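Local coordinates for tRNA-5-methyluridine(54) 2-sulfurtransferase (Pyrococcus horikoshii OT3, PDB 5MKP), which catalyses the ATP-dependent, [4Fe-4S]-cluster-dependent 2-thiolation of a 5-methyluridine in the T loop of tRNAs, a modification that stabilises them against heat, at residues E51-A56 and L73-E78; W174-L179 and K261-E266. All coordinates share one frame; numbering follows the deposited sequence.

Contact 1 (E51-A56 and L73-E78)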
# COMPACT_ATOMS: atom_id res chain seq x y z
N GLU A 51 -13.36 -6.96 11.64
CA GLU A 51 -13.29 -6.65 10.21
C GLU A 51 -12.55 -7.66 9.32
O GLU A 51 -11.54 -8.24 9.72
CB GLU A 51 -12.68 -5.26 9.98
CG GLU A 51 -13.68 -4.13 10.13
CD GLU A 51 -13.08 -2.74 9.95
OE1 GLU A 51 -12.09 -2.43 10.65
OE2 GLU A 51 -13.63 -1.96 9.14
N ARG A 52 -13.09 -7.84 8.10
CA ARG A 52 -12.53 -8.65 7.03
C ARG A 52 -11.69 -7.67 6.19
O ARG A 52 -12.25 -6.80 5.50
CB ARG A 52 -13.64 -9.31 6.19
CG ARG A 52 -13.90 -10.74 6.57
CD ARG A 52 -14.87 -11.42 5.63
NE ARG A 52 -14.22 -11.96 4.44
CZ ARG A 52 -14.65 -11.76 3.19
NH1 ARG A 52 -14.02 -12.31 2.17
NH2 ARG A 52 -15.72 -11.01 2.97
N ILE A 53 -10.36 -7.79 6.30
CA ILE A 53 -9.39 -6.91 5.68
C ILE A 53 -8.77 -7.50 4.40
O ILE A 53 -8.37 -8.66 4.40
CB ILE A 53 -8.30 -6.49 6.73
CG1 ILE A 53 -8.96 -6.07 8.08
CG2 ILE A 53 -7.39 -5.39 6.20
CD1 ILE A 53 -8.13 -6.25 9.33
N LEU A 54 -8.68 -6.70 3.33
CA LEU A 54 -8.02 -7.08 2.08
C LEU A 54 -6.68 -6.36 2.02
O LEU A 54 -6.63 -5.14 2.16
CB LEU A 54 -8.86 -6.74 0.84
CG LEU A 54 -8.30 -7.20 -0.52
CD1 LEU A 54 -8.49 -8.70 -0.73
CD2 LEU A 54 -8.93 -6.41 -1.68
N VAL A 55 -5.60 -7.12 1.86
CA VAL A 55 -4.28 -6.52 1.75
C VAL A 55 -3.90 -6.55 0.27
O VAL A 55 -3.86 -7.62 -0.32
CB VAL A 55 -3.21 -7.19 2.67
CG1 VAL A 55 -1.87 -6.49 2.55
CG2 VAL A 55 -3.66 -7.23 4.12
N ALA A 56 -3.62 -5.38 -0.31
CA ALA A 56 -3.18 -5.29 -1.71
C ALA A 56 -1.71 -5.70 -1.73
O ALA A 56 -0.88 -4.92 -1.27
CB ALA A 56 -3.35 -3.87 -2.22
N LEU A 73 -0.60 -10.04 14.40
CA LEU A 73 -1.36 -9.28 15.38
C LEU A 73 -2.73 -9.88 15.65
O LEU A 73 -3.35 -9.53 16.65
CB LEU A 73 -1.49 -7.81 14.96
CG LEU A 73 -0.22 -6.98 14.93
CD1 LEU A 73 -0.48 -5.65 14.24
CD2 LEU A 73 0.36 -6.78 16.35
N GLY A 74 -3.17 -10.78 14.77
CA GLY A 74 -4.43 -11.49 14.92
C GLY A 74 -5.61 -10.92 14.16
O GLY A 74 -6.75 -11.12 14.57
N TYR A 75 -5.35 -10.23 13.04
CA TYR A 75 -6.43 -9.66 12.22
C TYR A 75 -6.95 -10.69 11.20
O TYR A 75 -6.23 -11.63 10.84
CB TYR A 75 -5.98 -8.32 11.56
CG TYR A 75 -5.98 -7.15 12.53
CD1 TYR A 75 -7.14 -6.44 12.80
CD2 TYR A 75 -4.83 -6.81 13.24
CE1 TYR A 75 -7.16 -5.40 13.73
CE2 TYR A 75 -4.83 -5.78 14.18
CZ TYR A 75 -6.00 -5.08 14.43
OH TYR A 75 -6.04 -4.08 15.38
N ASN A 76 -8.20 -10.52 10.75
CA ASN A 76 -8.76 -11.41 9.73
C ASN A 76 -8.38 -10.84 8.35
O ASN A 76 -9.03 -9.92 7.85
CB ASN A 76 -10.28 -11.58 9.89
CG ASN A 76 -10.90 -12.65 9.03
OD1 ASN A 76 -12.08 -12.61 8.70
ND2 ASN A 76 -10.12 -13.67 8.66
N ILE A 77 -7.29 -11.35 7.77
CA ILE A 77 -6.83 -10.82 6.49
C ILE A 77 -6.85 -11.83 5.37
O ILE A 77 -6.64 -13.02 5.59
CB ILE A 77 -5.45 -10.09 6.57
CG1 ILE A 77 -4.29 -11.04 6.89
CG2 ILE A 77 -5.48 -8.90 7.54
CD1 ILE A 77 -3.17 -10.95 5.88
N GLU A 78 -7.13 -11.32 4.17
CA GLU A 78 -7.08 -12.00 2.88
C GLU A 78 -6.28 -11.07 2.01
O GLU A 78 -6.24 -9.88 2.31
CB GLU A 78 -8.48 -12.26 2.30
CG GLU A 78 -9.10 -13.52 2.87
CD GLU A 78 -10.51 -13.86 2.42
OE1 GLU A 78 -11.45 -13.62 3.21
OE2 GLU A 78 -10.66 -14.41 1.31
O HOH W 1 -9.76 -8.48 11.74
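Glu78 OE1 is gripped by the guanidinium of Arg52, with NH1 at 3.1 Å and NE making a weaker second bond. The oxygen sits at the guanidinium edge, close to its plane, whereas the arginine reaches it from above the carboxylate, 39° out of that plane, and the two flat groups are turned 45° against each other. A bend at chi3 (84°) swings the end of Arg52 across to the glutamate. Second partners fix both groups: Arg52 NH2 bonds to Asn149 O and its guanidinium makes a cation-pi contact with Phe151, while Glu78 OE2 bonds to His109 NE2. With an alanine at position 52, Glu78 OE1 would probably lose its positive mate and Asn149 O this donor. Closer to the backbone, Arg52 CG lies beside Asn76 OD1. Between the strands, Ile53 N donates to Asn76 O at 3.0 Å, Glu78 N to Ile53 O at 2.9 Å, and Val55 N to Glu78 O at 2.9 Å. Before this ladder begins, a water joins Glu51 O to Asn76 N. On the face opposite Arg52 and Glu78 the contact is apolar: Ile53 CB packs on Ile77 CG2 at 3.8 Å, and Ile53 CD1 comes within 3.6 Å of Tyr75 CD1, meeting the ring obliquely. Val55 CG2 touches Ile77 CD1 more loosely, and helix 61-73 covers both residues through Leu70. Parallel strands 52-56 and 76-83, joined through that helix, form a beta-alpha-beta unit of the PP-loop ATPase fold, and the first strand ends at Ala56 of the ATP site.

Contact 2 (W174-L179 and K261-E266)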
# COMPACT_ATOMS: atom_id res chain seq x y z
N TRP A 174 2.41 21.52 -6.37
CA TRP A 174 1.26 22.17 -5.75
C TRP A 174 -0.10 21.48 -6.13
O TRP A 174 -1.10 22.14 -6.46
CB TRP A 174 1.28 23.68 -5.99
CG TRP A 174 2.28 24.39 -5.13
CD1 TRP A 174 3.54 24.77 -5.47
CD2 TRP A 174 2.10 24.77 -3.76
NE1 TRP A 174 4.18 25.34 -4.39
CE2 TRP A 174 3.31 25.36 -3.33
CE3 TRP A 174 1.04 24.65 -2.84
CZ2 TRP A 174 3.49 25.84 -2.02
CZ3 TRP A 174 1.22 25.13 -1.55
CH2 TRP A 174 2.43 25.72 -1.16
N ASN A 175 -0.09 20.12 -6.05
CA ASN A 175 -1.19 19.19 -6.26
C ASN A 175 -2.03 19.16 -4.95
O ASN A 175 -2.02 18.18 -4.20
CB ASN A 175 -0.64 17.79 -6.58
CG ASN A 175 0.05 17.64 -7.91
OD1 ASN A 175 -0.43 18.10 -8.96
ND2 ASN A 175 1.14 16.90 -7.92
N THR A 176 -2.73 20.27 -4.70
CA THR A 176 -3.52 20.52 -3.50
C THR A 176 -4.70 19.57 -3.31
O THR A 176 -5.11 19.36 -2.16
CB THR A 176 -3.94 21.98 -3.45
OG1 THR A 176 -4.62 22.31 -4.66
CG2 THR A 176 -2.74 22.91 -3.25
N GLU A 177 -5.22 18.99 -4.40
CA GLU A 177 -6.32 18.02 -4.38
C GLU A 177 -5.83 16.74 -3.71
O GLU A 177 -6.47 16.24 -2.78
CB GLU A 177 -6.84 17.75 -5.79
CG GLU A 177 -8.06 18.58 -6.15
CD GLU A 177 -9.00 17.93 -7.14
OE1 GLU A 177 -8.53 17.17 -8.02
OE2 GLU A 177 -10.23 18.19 -7.04
N TYR A 178 -4.65 16.26 -4.16
CA TYR A 178 -3.93 15.10 -3.64
C TYR A 178 -3.55 15.35 -2.17
O TYR A 178 -3.64 14.43 -1.35
CB TYR A 178 -2.66 14.86 -4.47
CG TYR A 178 -2.84 14.12 -5.78
CD1 TYR A 178 -4.11 13.93 -6.33
CD2 TYR A 178 -1.74 13.63 -6.49
CE1 TYR A 178 -4.28 13.27 -7.55
CE2 TYR A 178 -1.90 12.96 -7.70
CZ TYR A 178 -3.17 12.78 -8.23
OH TYR A 178 -3.34 12.11 -9.42
N LEU A 179 -3.18 16.59 -1.84
CA LEU A 179 -2.80 17.05 -0.49
C LEU A 179 -3.99 17.14 0.45
O LEU A 179 -3.80 17.29 1.66
CB LEU A 179 -2.10 18.43 -0.56
CG LEU A 179 -0.73 18.51 -1.21
CD1 LEU A 179 -0.32 19.98 -1.37
CD2 LEU A 179 0.32 17.73 -0.43
N LYS A 261 -6.37 20.19 6.58
CA LYS A 261 -7.67 20.88 6.51
C LYS A 261 -7.66 21.98 5.44
O LYS A 261 -8.60 22.06 4.65
CB LYS A 261 -7.98 21.50 7.88
CG LYS A 261 -8.31 20.51 8.99
CD LYS A 261 -7.96 21.07 10.38
CE LYS A 261 -8.12 20.03 11.47
NZ LYS A 261 -7.55 20.50 12.76
N LEU A 262 -6.58 22.80 5.40
CA LEU A 262 -6.39 23.94 4.49
C LEU A 262 -6.55 23.63 3.01
O LEU A 262 -6.86 24.53 2.23
CB LEU A 262 -5.02 24.62 4.72
CG LEU A 262 -4.73 25.20 6.10
CD1 LEU A 262 -3.24 25.45 6.27
CD2 LEU A 262 -5.54 26.47 6.35
N PHE A 263 -6.32 22.37 2.62
CA PHE A 263 -6.44 21.92 1.23
C PHE A 263 -7.83 21.40 0.88
O PHE A 263 -8.09 21.18 -0.30
CB PHE A 263 -5.35 20.88 0.91
CG PHE A 263 -3.94 21.33 1.20
CD1 PHE A 263 -3.31 22.27 0.38
CD2 PHE A 263 -3.23 20.82 2.28
CE1 PHE A 263 -2.01 22.70 0.66
CE2 PHE A 263 -1.93 21.24 2.54
CZ PHE A 263 -1.32 22.18 1.73
N GLU A 264 -8.72 21.20 1.89
CA GLU A 264 -10.09 20.69 1.68
C GLU A 264 -10.92 21.58 0.74
O GLU A 264 -11.56 21.01 -0.15
CB GLU A 264 -10.83 20.41 3.01
CG GLU A 264 -11.93 19.36 2.89
CD GLU A 264 -13.34 19.91 2.85
OE1 GLU A 264 -13.88 20.25 3.93
OE2 GLU A 264 -13.92 19.98 1.74
N PRO A 265 -10.87 22.94 0.81
CA PRO A 265 -11.62 23.74 -0.17
C PRO A 265 -11.21 23.52 -1.64
O PRO A 265 -11.95 23.93 -2.53
CB PRO A 265 -11.34 25.18 0.26
CG PRO A 265 -10.94 25.09 1.67
CD PRO A 265 -10.18 23.82 1.78
N GLU A 266 -10.05 22.88 -1.89
CA GLU A 266 -9.56 22.60 -3.25
C GLU A 266 -10.23 21.38 -3.89
O GLU A 266 -10.06 21.13 -5.08
CB GLU A 266 -8.02 22.48 -3.31
CG GLU A 266 -7.27 23.79 -3.11
CD GLU A 266 -7.42 24.85 -4.20
OE1 GLU A 266 -8.42 25.60 -4.17
OE2 GLU A 266 -6.51 24.96 -5.05
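Two loops that each follow a helix meet at the protein surface, the one after helix 160-172 and the one after helix 248-259, with the Phe263 ring packed against Thr176 and Leu179. Leu179 lies over one face of this ring: its CB stands 3.9 Å from the Phe263 centroid, 15° off the ring normal, a CH-pi contact. Farther out along the same side chain, Leu179 CD1 reaches Phe263 CE1 at 3.8 Å, so the leucine follows the ring from its CG end toward CZ. Thr176 comes in obliquely, its CG2 at 3.7 Å from Phe263 CD1, while Thr176 O lies 3.4 Å from Phe263 CB. With OG1 between the backbone N and the carbonyl carbon (chi1 55°), Thr176 turns its methyl to the phenylalanine and its hydroxyl to Glu266. That hydroxyl makes a weak hydrogen bond, Thr176 OG1 to Glu266 OE2 at 3.3 Å. Glu266 is bent at chi2 (-67°), and its CG also packs against the threonine. Glu177 CG rests 3.4 Å from Glu266 O, and the carboxylate beyond it accepts a bond from Lys268 N. Leu179 also packs on Leu167 and Ile171 of helix 160-172, and its carbonyl O bonds to Tyr256 OH of helix 248-259, which ties segment 174-179 to both helices before the chain goes on to strand 185-186.

Overall arrangement
Contact 1 joins neighbouring parallel strands of the central sheet, whereas contact 2 joins two post-helical loops at the periphery; their centres lie 30 Å apart and they share no element. Contact 1 is partly buried and held by regular backbone bonds, with an ion pair on one face of the sheet and apolar packing on the other. Contact 2 has no backbone hydrogen bond between its segments and depends on one aromatic ring, with a single weak polar bond beside it. They also differ in reach along the chain: contact 1 closes a short beta-alpha-beta crossover beside the ATP site, while contact 2 bridges 81 intervening residues, away from the ATP, cluster and zinc sites.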